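Local coordinates for DNA fragmentation factor subunit beta (Mus musculus, PDB 1V0D), which is a nuclease that degrades naked DNA and, in apoptosis, induces DNA fragmentation and chromatin condensation, at residues Arg153-Tyr158 and Asn245-Arg250; Ser175-Met180 and Thr270-Leu275. All coordinates share one frame; numbering follows the deposited sequence.

Contact 1 of 2, residues Arg153-Tyr158 and Asn245-Arg250; sequences RNKSGY and NPYGNR
Lys-155 and Ser-156, in the first turn of helix 155-175, meet Tyr-247 in a buried, mixed polar and apolar contact between a helix start and the loop joining strand 243-244 to helix 250-255. The lysine and tyrosine side chains run past each other in opposite directions, the lysine ending at the tyrosine's carbonyl, the ring lying along Lys-155 CB and the Ser-156 backbone. Lys-155 NZ gives a hydrogen bond of 2.6 Å to Tyr-247 O, almost in line with the carbonyl (C=O...N angle 178°). Its chain is extended beyond CG, which carries the ammonium the full length of the side chain to that carbonyl. At the root of the chain Lys-155 CB packs 3.7 Å from Tyr-247 CD2. Farther along the ring, Tyr-247 CE2 lies 3.5 Å from Ser-156 OG and equally near the Ser-156 backbone N, so the phenol lies against the start of the helix. Both hydroxyls have partners elsewhere: Ser-156 OG is hydrogen-bonded to Glu-136, and Tyr-247 OH to Phe-210 O and Arg-212 N. The buried ammonium is also held by a salt bridge to Asp-141, a hydrogen bond to Ala-135 O and a cation-pi contact with Trp-144. A methionine in place of Lys-155 would probably deprive Asp-141 of this salt bridge and the Tyr-247 carbonyl of this donor. Asn-154 is the N-cap of helix 155-175 and Asn-249 that of helix 250-255; the contact thus joins the first turn of helix 155-175 to the loop leading into helix 250-255, with Leu-159 also touching Pro-246 and Tyr-247.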
ATOM      1  N   ARG A 153       6.514 -21.996   7.909  1.00 76.73           N
ATOM      2  CA  ARG A 153       7.892 -22.466   7.944  1.00 78.61           C
ATOM      3  C   ARG A 153       8.608 -22.135   6.633  1.00 78.38           C
ATOM      4  O   ARG A 153       9.804 -21.834   6.613  1.00 79.54           O
ATOM      5  CB  ARG A 153       7.908 -23.989   8.133  1.00 80.67           C
ATOM      6  CG  ARG A 153       7.364 -24.505   9.462  1.00 84.23           C
ATOM      7  CD  ARG A 153       8.472 -24.586  10.515  1.00 86.98           C
ATOM      8  NE  ARG A 153       8.704 -23.315  11.201  1.00 88.96           N
ATOM      9  CZ  ARG A 153       9.859 -22.963  11.761  1.00 89.50           C
ATOM     10  NH1 ARG A 153      10.907 -23.780  11.713  1.00 89.53           N
ATOM     11  NH2 ARG A 153       9.966 -21.794  12.381  1.00 89.16           N
ATOM     12  N   ASN A 154       7.856 -22.196   5.540  1.00 77.22           N
ATOM     13  CA  ASN A 154       8.401 -21.970   4.211  1.00 74.80           C
ATOM     14  C   ASN A 154       7.964 -20.642   3.600  1.00 71.65           C
ATOM     15  O   ASN A 154       6.878 -20.151   3.894  1.00 71.24           O
ATOM     16  CB  ASN A 154       7.961 -23.127   3.307  1.00 77.38           C
ATOM     17  CG  ASN A 154       8.710 -23.152   1.995  1.00 82.45           C
ATOM     18  OD1 ASN A 154       8.386 -23.925   1.084  1.00 84.13           O
ATOM     19  ND2 ASN A 154       9.731 -22.304   1.888  1.00 84.34           N
ATOM     20  N   LYS A 155       8.808 -20.065   2.749  1.00 67.97           N
ATOM     21  CA  LYS A 155       8.472 -18.807   2.085  1.00 65.73           C
ATOM     22  C   LYS A 155       7.360 -19.007   1.043  1.00 65.56           C
ATOM     23  O   LYS A 155       6.304 -18.363   1.113  1.00 66.16           O
ATOM     24  CB  LYS A 155       9.702 -18.210   1.402  1.00 63.14           C
ATOM     25  CG  LYS A 155      10.720 -17.595   2.348  1.00 59.96           C
ATOM     26  CD  LYS A 155      11.857 -16.957   1.566  1.00 54.83           C
ATOM     27  CE  LYS A 155      12.911 -16.387   2.486  1.00 51.78           C
ATOM     28  NZ  LYS A 155      14.121 -15.980   1.719  1.00 49.04           N
ATOM     29  N   SER A 156       7.603 -19.887   0.071  1.00 63.77           N
ATOM     30  CA  SER A 156       6.612 -20.168  -0.965  1.00 61.98           C
ATOM     31  C   SER A 156       5.277 -20.401  -0.294  1.00 60.81           C
ATOM     32  O   SER A 156       4.246 -19.910  -0.744  1.00 61.61           O
ATOM     33  CB  SER A 156       6.982 -21.425  -1.760  1.00 61.59           C
ATOM     34  OG  SER A 156       8.093 -21.195  -2.607  1.00 63.34           O
ATOM     35  N   GLY A 157       5.316 -21.153   0.797  1.00 59.55           N
ATOM     36  CA  GLY A 157       4.106 -21.474   1.522  1.00 57.34           C
ATOM     37  C   GLY A 157       3.351 -20.261   1.989  1.00 56.10           C
ATOM     38  O   GLY A 157       2.132 -20.206   1.872  1.00 56.53           O
ATOM     39  N   TYR A 158       4.062 -19.280   2.525  1.00 56.34           N
ATOM     40  CA  TYR A 158       3.390 -18.089   3.005  1.00 56.41           C
ATOM     41  C   TYR A 158       2.792 -17.324   1.833  1.00 57.19           C
ATOM     42  O   TYR A 158       1.611 -16.974   1.862  1.00 58.15           O
ATOM     43  CB  TYR A 158       4.351 -17.183   3.775  1.00 55.08           C
ATOM     44  CG  TYR A 158       3.715 -15.859   4.131  1.00 55.24           C
ATOM     45  CD1 TYR A 158       2.675 -15.784   5.060  1.00 54.65           C
ATOM     46  CD2 TYR A 158       4.100 -14.684   3.482  1.00 55.22           C
ATOM     47  CE1 TYR A 158       2.030 -14.566   5.326  1.00 54.38           C
ATOM     48  CE2 TYR A 158       3.463 -13.467   3.742  1.00 53.10           C
ATOM     49  CZ  TYR A 158       2.434 -13.417   4.658  1.00 52.21           C
ATOM     50  OH  TYR A 158       1.817 -12.220   4.895  1.00 51.05           O
ATOM     51  N   ASN A 245      10.902  -9.056  -5.852  1.00 53.82           N
ATOM     52  CA  ASN A 245      11.105 -10.436  -5.438  1.00 54.18           C
ATOM     53  C   ASN A 245      10.793 -10.534  -3.958  1.00 54.82           C
ATOM     54  O   ASN A 245      11.678 -10.421  -3.108  1.00 57.21           O
ATOM     55  CB  ASN A 245      12.538 -10.890  -5.719  1.00 53.70           C
ATOM     56  CG  ASN A 245      12.719 -12.396  -5.541  1.00 54.99           C
ATOM     57  OD1 ASN A 245      13.525 -13.021  -6.234  1.00 57.03           O
ATOM     58  ND2 ASN A 245      11.975 -12.983  -4.604  1.00 53.08           N
ATOM     59  N   PRO A 246       9.516 -10.756  -3.626  1.00 55.34           N
ATOM     60  CA  PRO A 246       9.085 -10.866  -2.229  1.00 55.44           C
ATOM     61  C   PRO A 246       9.813 -11.947  -1.436  1.00 56.05           C
ATOM     62  O   PRO A 246       9.732 -11.977  -0.214  1.00 56.13           O
ATOM     63  CB  PRO A 246       7.590 -11.152  -2.358  1.00 54.95           C
ATOM     64  CG  PRO A 246       7.521 -11.939  -3.635  1.00 54.12           C
ATOM     65  CD  PRO A 246       8.433 -11.150  -4.544  1.00 53.98           C
ATOM     66  N   TYR A 247      10.531 -12.827  -2.125  1.00 57.30           N
ATOM     67  CA  TYR A 247      11.229 -13.910  -1.444  1.00 59.51           C
ATOM     68  C   TYR A 247      12.579 -13.593  -0.819  1.00 61.60           C
ATOM     69  O   TYR A 247      13.076 -14.385  -0.011  1.00 63.41           O
ATOM     70  CB  TYR A 247      11.451 -15.100  -2.379  1.00 57.86           C
ATOM     71  CG  TYR A 247      10.211 -15.845  -2.772  1.00 56.30           C
ATOM     72  CD1 TYR A 247       9.435 -15.419  -3.850  1.00 55.95           C
ATOM     73  CD2 TYR A 247       9.829 -16.999  -2.096  1.00 55.29           C
ATOM     74  CE1 TYR A 247       8.310 -16.127  -4.254  1.00 52.63           C
ATOM     75  CE2 TYR A 247       8.702 -17.718  -2.491  1.00 54.45           C
ATOM     76  CZ  TYR A 247       7.951 -17.271  -3.575  1.00 52.48           C
ATOM     77  OH  TYR A 247       6.847 -17.969  -3.985  1.00 52.97           O
ATOM     78  N   GLY A 248      13.192 -12.468  -1.157  1.00 62.07           N
ATOM     79  CA  GLY A 248      14.505 -12.249  -0.582  1.00 64.51           C
ATOM     80  C   GLY A 248      14.680 -11.146   0.429  1.00 65.01           C
ATOM     81  O   GLY A 248      15.788 -10.630   0.577  1.00 66.95           O
ATOM     82  N   ASN A 249      13.634 -10.815   1.173  1.00 64.48           N
ATOM     83  CA  ASN A 249      13.756  -9.700   2.091  1.00 62.29           C
ATOM     84  C   ASN A 249      12.422  -9.517   2.814  1.00 62.21           C
ATOM     85  O   ASN A 249      11.358  -9.687   2.217  1.00 62.62           O
ATOM     86  CB  ASN A 249      14.094  -8.485   1.231  1.00 63.29           C
ATOM     87  CG  ASN A 249      14.285  -7.238   2.010  1.00 64.38           C
ATOM     88  OD1 ASN A 249      13.412  -6.825   2.769  1.00 68.22           O
ATOM     89  ND2 ASN A 249      15.430  -6.596   1.809  1.00 66.16           N
ATOM     90  N   ARG A 250      12.473  -9.178   4.098  1.00 61.34           N
ATOM     91  CA  ARG A 250      11.256  -8.975   4.876  1.00 58.83           C
ATOM     92  C   ARG A 250      10.469  -7.789   4.341  1.00 58.35           C
ATOM     93  O   ARG A 250       9.269  -7.881   4.105  1.00 58.01           O
ATOM     94  CB  ARG A 250      11.588  -8.730   6.346  1.00 57.62           C
ATOM     95  CG  ARG A 250      10.388  -8.281   7.133  1.00 56.58           C
ATOM     96  CD  ARG A 250      10.695  -7.969   8.577  1.00 56.20           C
ATOM     97  NE  ARG A 250       9.488  -7.456   9.217  1.00 55.00           N
ATOM     98  CZ  ARG A 250       9.190  -6.164   9.337  1.00 54.64           C
ATOM     99  NH1 ARG A 250      10.025  -5.229   8.878  1.00 51.60           N
ATOM    100  NH2 ARG A 250       8.025  -5.809   9.870  1.00 53.98           N
TER

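Contact 2 of 2, residues Ser175-Met180 and Thr270-Leu275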
ATOM      1  N   SER A 175     -20.249 -13.180  -2.530  1.00 66.53           N
ATOM      2  CA  SER A 175     -21.392 -13.670  -1.747  1.00 66.53           C
ATOM      3  C   SER A 175     -22.158 -12.486  -1.176  1.00 66.55           C
ATOM      4  O   SER A 175     -23.378 -12.379  -1.323  1.00 65.78           O
ATOM      5  CB  SER A 175     -20.928 -14.555  -0.594  1.00 66.08           C
ATOM      6  OG  SER A 175     -20.579 -15.840  -1.065  1.00 69.17           O
ATOM      7  N   ALA A 176     -21.421 -11.596  -0.525  1.00 66.29           N
ATOM      8  CA  ALA A 176     -21.995 -10.400   0.065  1.00 67.36           C
ATOM      9  C   ALA A 176     -23.019  -9.718  -0.857  1.00 68.84           C
ATOM     10  O   ALA A 176     -23.825  -8.899  -0.408  1.00 70.60           O
ATOM     11  CB  ALA A 176     -20.876  -9.422   0.406  1.00 66.56           C
ATOM     12  N   TYR A 177     -22.993 -10.056  -2.143  1.00 68.66           N
ATOM     13  CA  TYR A 177     -23.902  -9.441  -3.099  1.00 67.97           C
ATOM     14  C   TYR A 177     -25.240 -10.163  -3.236  1.00 69.08           C
ATOM     15  O   TYR A 177     -26.203  -9.591  -3.750  1.00 69.94           O
ATOM     16  CB  TYR A 177     -23.228  -9.364  -4.470  1.00 65.96           C
ATOM     17  CG  TYR A 177     -23.886  -8.399  -5.439  1.00 64.26           C
ATOM     18  CD1 TYR A 177     -23.700  -7.022  -5.313  1.00 62.86           C
ATOM     19  CD2 TYR A 177     -24.674  -8.864  -6.497  1.00 62.29           C
ATOM     20  CE1 TYR A 177     -24.274  -6.128  -6.219  1.00 61.08           C
ATOM     21  CE2 TYR A 177     -25.253  -7.982  -7.407  1.00 60.72           C
ATOM     22  CZ  TYR A 177     -25.048  -6.613  -7.266  1.00 61.56           C
ATOM     23  OH  TYR A 177     -25.594  -5.727  -8.180  1.00 59.28           O
ATOM     24  N   THR A 178     -25.315 -11.407  -2.774  1.00 69.72           N
ATOM     25  CA  THR A 178     -26.553 -12.171  -2.893  1.00 71.36           C
ATOM     26  C   THR A 178     -27.782 -11.394  -2.429  1.00 72.39           C
ATOM     27  O   THR A 178     -28.889 -11.637  -2.904  1.00 72.20           O
ATOM     28  CB  THR A 178     -26.492 -13.495  -2.092  1.00 71.78           C
ATOM     29  OG1 THR A 178     -25.313 -14.227  -2.449  1.00 73.42           O
ATOM     30  CG2 THR A 178     -27.706 -14.363  -2.406  1.00 70.23           C
ATOM     31  N   SER A 179     -27.583 -10.458  -1.506  1.00 74.42           N
ATOM     32  CA  SER A 179     -28.687  -9.659  -0.973  1.00 76.13           C
ATOM     33  C   SER A 179     -29.228  -8.638  -1.969  1.00 77.03           C
ATOM     34  O   SER A 179     -30.418  -8.329  -1.956  1.00 77.87           O
ATOM     35  CB  SER A 179     -28.254  -8.928   0.303  1.00 75.99           C
ATOM     36  OG  SER A 179     -27.335  -7.886   0.014  1.00 77.57           O
ATOM     37  N   MET A 180     -28.363  -8.109  -2.826  1.00 78.19           N
ATOM     38  CA  MET A 180     -28.799  -7.122  -3.807  1.00 79.89           C
ATOM     39  C   MET A 180     -29.340  -7.774  -5.078  1.00 79.10           C
ATOM     40  O   MET A 180     -29.543  -7.109  -6.096  1.00 78.09           O
ATOM     41  CB  MET A 180     -27.651  -6.164  -4.125  1.00 82.36           C
ATOM     42  CG  MET A 180     -27.316  -5.261  -2.952  1.00 86.27           C
ATOM     43  SD  MET A 180     -25.872  -4.202  -3.204  1.00 95.10           S
ATOM     44  CE  MET A 180     -24.627  -4.961  -2.055  1.00 91.97           C
ATOM     45  N   THR A 270     -18.532  -4.054 -12.687  1.00 57.29           N
ATOM     46  CA  THR A 270     -19.209  -4.737 -13.803  1.00 55.44           C
ATOM     47  C   THR A 270     -19.444  -6.259 -13.811  1.00 53.27           C
ATOM     48  O   THR A 270     -20.540  -6.716 -14.149  1.00 52.53           O
ATOM     49  CB  THR A 270     -18.515  -4.385 -15.124  1.00 55.77           C
ATOM     50  OG1 THR A 270     -17.119  -4.204 -14.883  1.00 58.51           O
ATOM     51  CG2 THR A 270     -19.080  -3.102 -15.707  1.00 58.60           C
ATOM     52  N   VAL A 271     -18.443  -7.057 -13.460  1.00 51.12           N
ATOM     53  CA  VAL A 271     -18.633  -8.511 -13.492  1.00 48.77           C
ATOM     54  C   VAL A 271     -19.702  -9.065 -12.546  1.00 48.69           C
ATOM     55  O   VAL A 271     -20.598  -9.785 -12.976  1.00 49.15           O
ATOM     56  CB  VAL A 271     -17.322  -9.272 -13.203  1.00 48.05           C
ATOM     57  CG1 VAL A 271     -17.563 -10.755 -13.316  1.00 47.09           C
ATOM     58  CG2 VAL A 271     -16.237  -8.855 -14.180  1.00 46.76           C
ATOM     59  N   VAL A 272     -19.613  -8.742 -11.258  1.00 47.82           N
ATOM     60  CA  VAL A 272     -20.590  -9.259 -10.301  1.00 44.87           C
ATOM     61  C   VAL A 272     -22.003  -8.884 -10.708  1.00 43.31           C
ATOM     62  O   VAL A 272     -22.845  -9.755 -10.893  1.00 43.07           O
ATOM     63  CB  VAL A 272     -20.283  -8.770  -8.852  1.00 45.17           C
ATOM     64  CG1 VAL A 272     -21.467  -9.042  -7.921  1.00 39.76           C
ATOM     65  CG2 VAL A 272     -19.042  -9.504  -8.327  1.00 42.98           C
ATOM     66  N   PRO A 273     -22.284  -7.585 -10.865  1.00 42.98           N
ATOM     67  CA  PRO A 273     -23.633  -7.173 -11.261  1.00 44.23           C
ATOM     68  C   PRO A 273     -24.102  -7.841 -12.570  1.00 46.79           C
ATOM     69  O   PRO A 273     -25.256  -8.273 -12.667  1.00 48.73           O
ATOM     70  CB  PRO A 273     -23.520  -5.657 -11.356  1.00 41.19           C
ATOM     71  CG  PRO A 273     -22.098  -5.439 -11.683  1.00 42.77           C
ATOM     72  CD  PRO A 273     -21.383  -6.429 -10.808  1.00 43.10           C
ATOM     73  N   THR A 274     -23.224  -7.947 -13.569  1.00 46.75           N
ATOM     74  CA  THR A 274     -23.608  -8.625 -14.808  1.00 46.65           C
ATOM     75  C   THR A 274     -23.988 -10.071 -14.467  1.00 47.55           C
ATOM     76  O   THR A 274     -24.936 -10.632 -15.024  1.00 46.55           O
ATOM     77  CB  THR A 274     -22.458  -8.667 -15.809  1.00 46.38           C
ATOM     78  OG1 THR A 274     -22.190  -7.347 -16.292  1.00 46.73           O
ATOM     79  CG2 THR A 274     -22.811  -9.554 -16.961  1.00 45.43           C
ATOM     80  N   LEU A 275     -23.234 -10.663 -13.540  1.00 48.73           N
ATOM     81  CA  LEU A 275     -23.461 -12.031 -13.089  1.00 48.90           C
ATOM     82  C   LEU A 275     -24.865 -12.133 -12.522  1.00 50.77           C
ATOM     83  O   LEU A 275     -25.622 -13.051 -12.864  1.00 51.24           O
ATOM     84  CB  LEU A 275     -22.427 -12.403 -12.023  1.00 49.00           C
ATOM     85  CG  LEU A 275     -22.305 -13.843 -11.508  1.00 48.70           C
ATOM     86  CD1 LEU A 275     -23.172 -14.015 -10.307  1.00 48.64           C
ATOM     87  CD2 LEU A 275     -22.671 -14.839 -12.598  1.00 47.98           C
TER
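Tyr-177 lays one face of its ring on Val-272 and brings its hydroxyl end to Pro-273, joining the turn after helix 155-175 to helix 267-281. With CG anti to the backbone N (chi1 -163°), the phenol is laid alongside helix 267-281. Val-272 likewise places CG1 anti to its own N (chi1 167°), and this methyl makes a CH-pi contact, 3.7 Å from the ring centroid and 22° off the normal. It sits toward the rim, 3.5 Å from Tyr-177 CD2. Met-180 CB lies 4.0 Å above the opposite face of the Tyr-177 ring, also toward the rim. Pro-273 meets the tyrosine at about a right angle, its CB 3.8 Å from Tyr-177 OH.

Ser-175 to Thr-178 form a type I beta turn, whose Ser-175 O accepts both Thr-178 N and, through an in-plane lone pair, Thr-178 OG1 at 2.9 Å. In the helix, Thr-270 O takes two bonds from Thr-274, the hydroxyl on one side of the carbonyl plane and the backbone N on the other. Helix 267-281 lies in sequence between antiparallel strands 260-263 and 300-303, the first carrying the magnesium ligand Asp-262, consistent with a His-Me finger nuclease; the contact packs the turn on that intervening helix.

How the contacts relate
Helix 155-175 ties the two contacts together: contact 1 uses its first turn, and contact 2 the turn that starts at its last residue. They lie on opposite sides of the chain's centre, with centres 34 Å apart and nearest atoms about 22 Å apart, so they do not touch. Their segments alternate along the sequence, and all four lie in the nuclease part of the chain. Contact 1 is buried and rests on a charged hydrogen bond, contact 2 is partly buried and apolar. The magnesium ion held by Asp-262 and His-308 is about 12 Å from the side chain of Val-272, so contact 2 lies near the metal site without taking part in it.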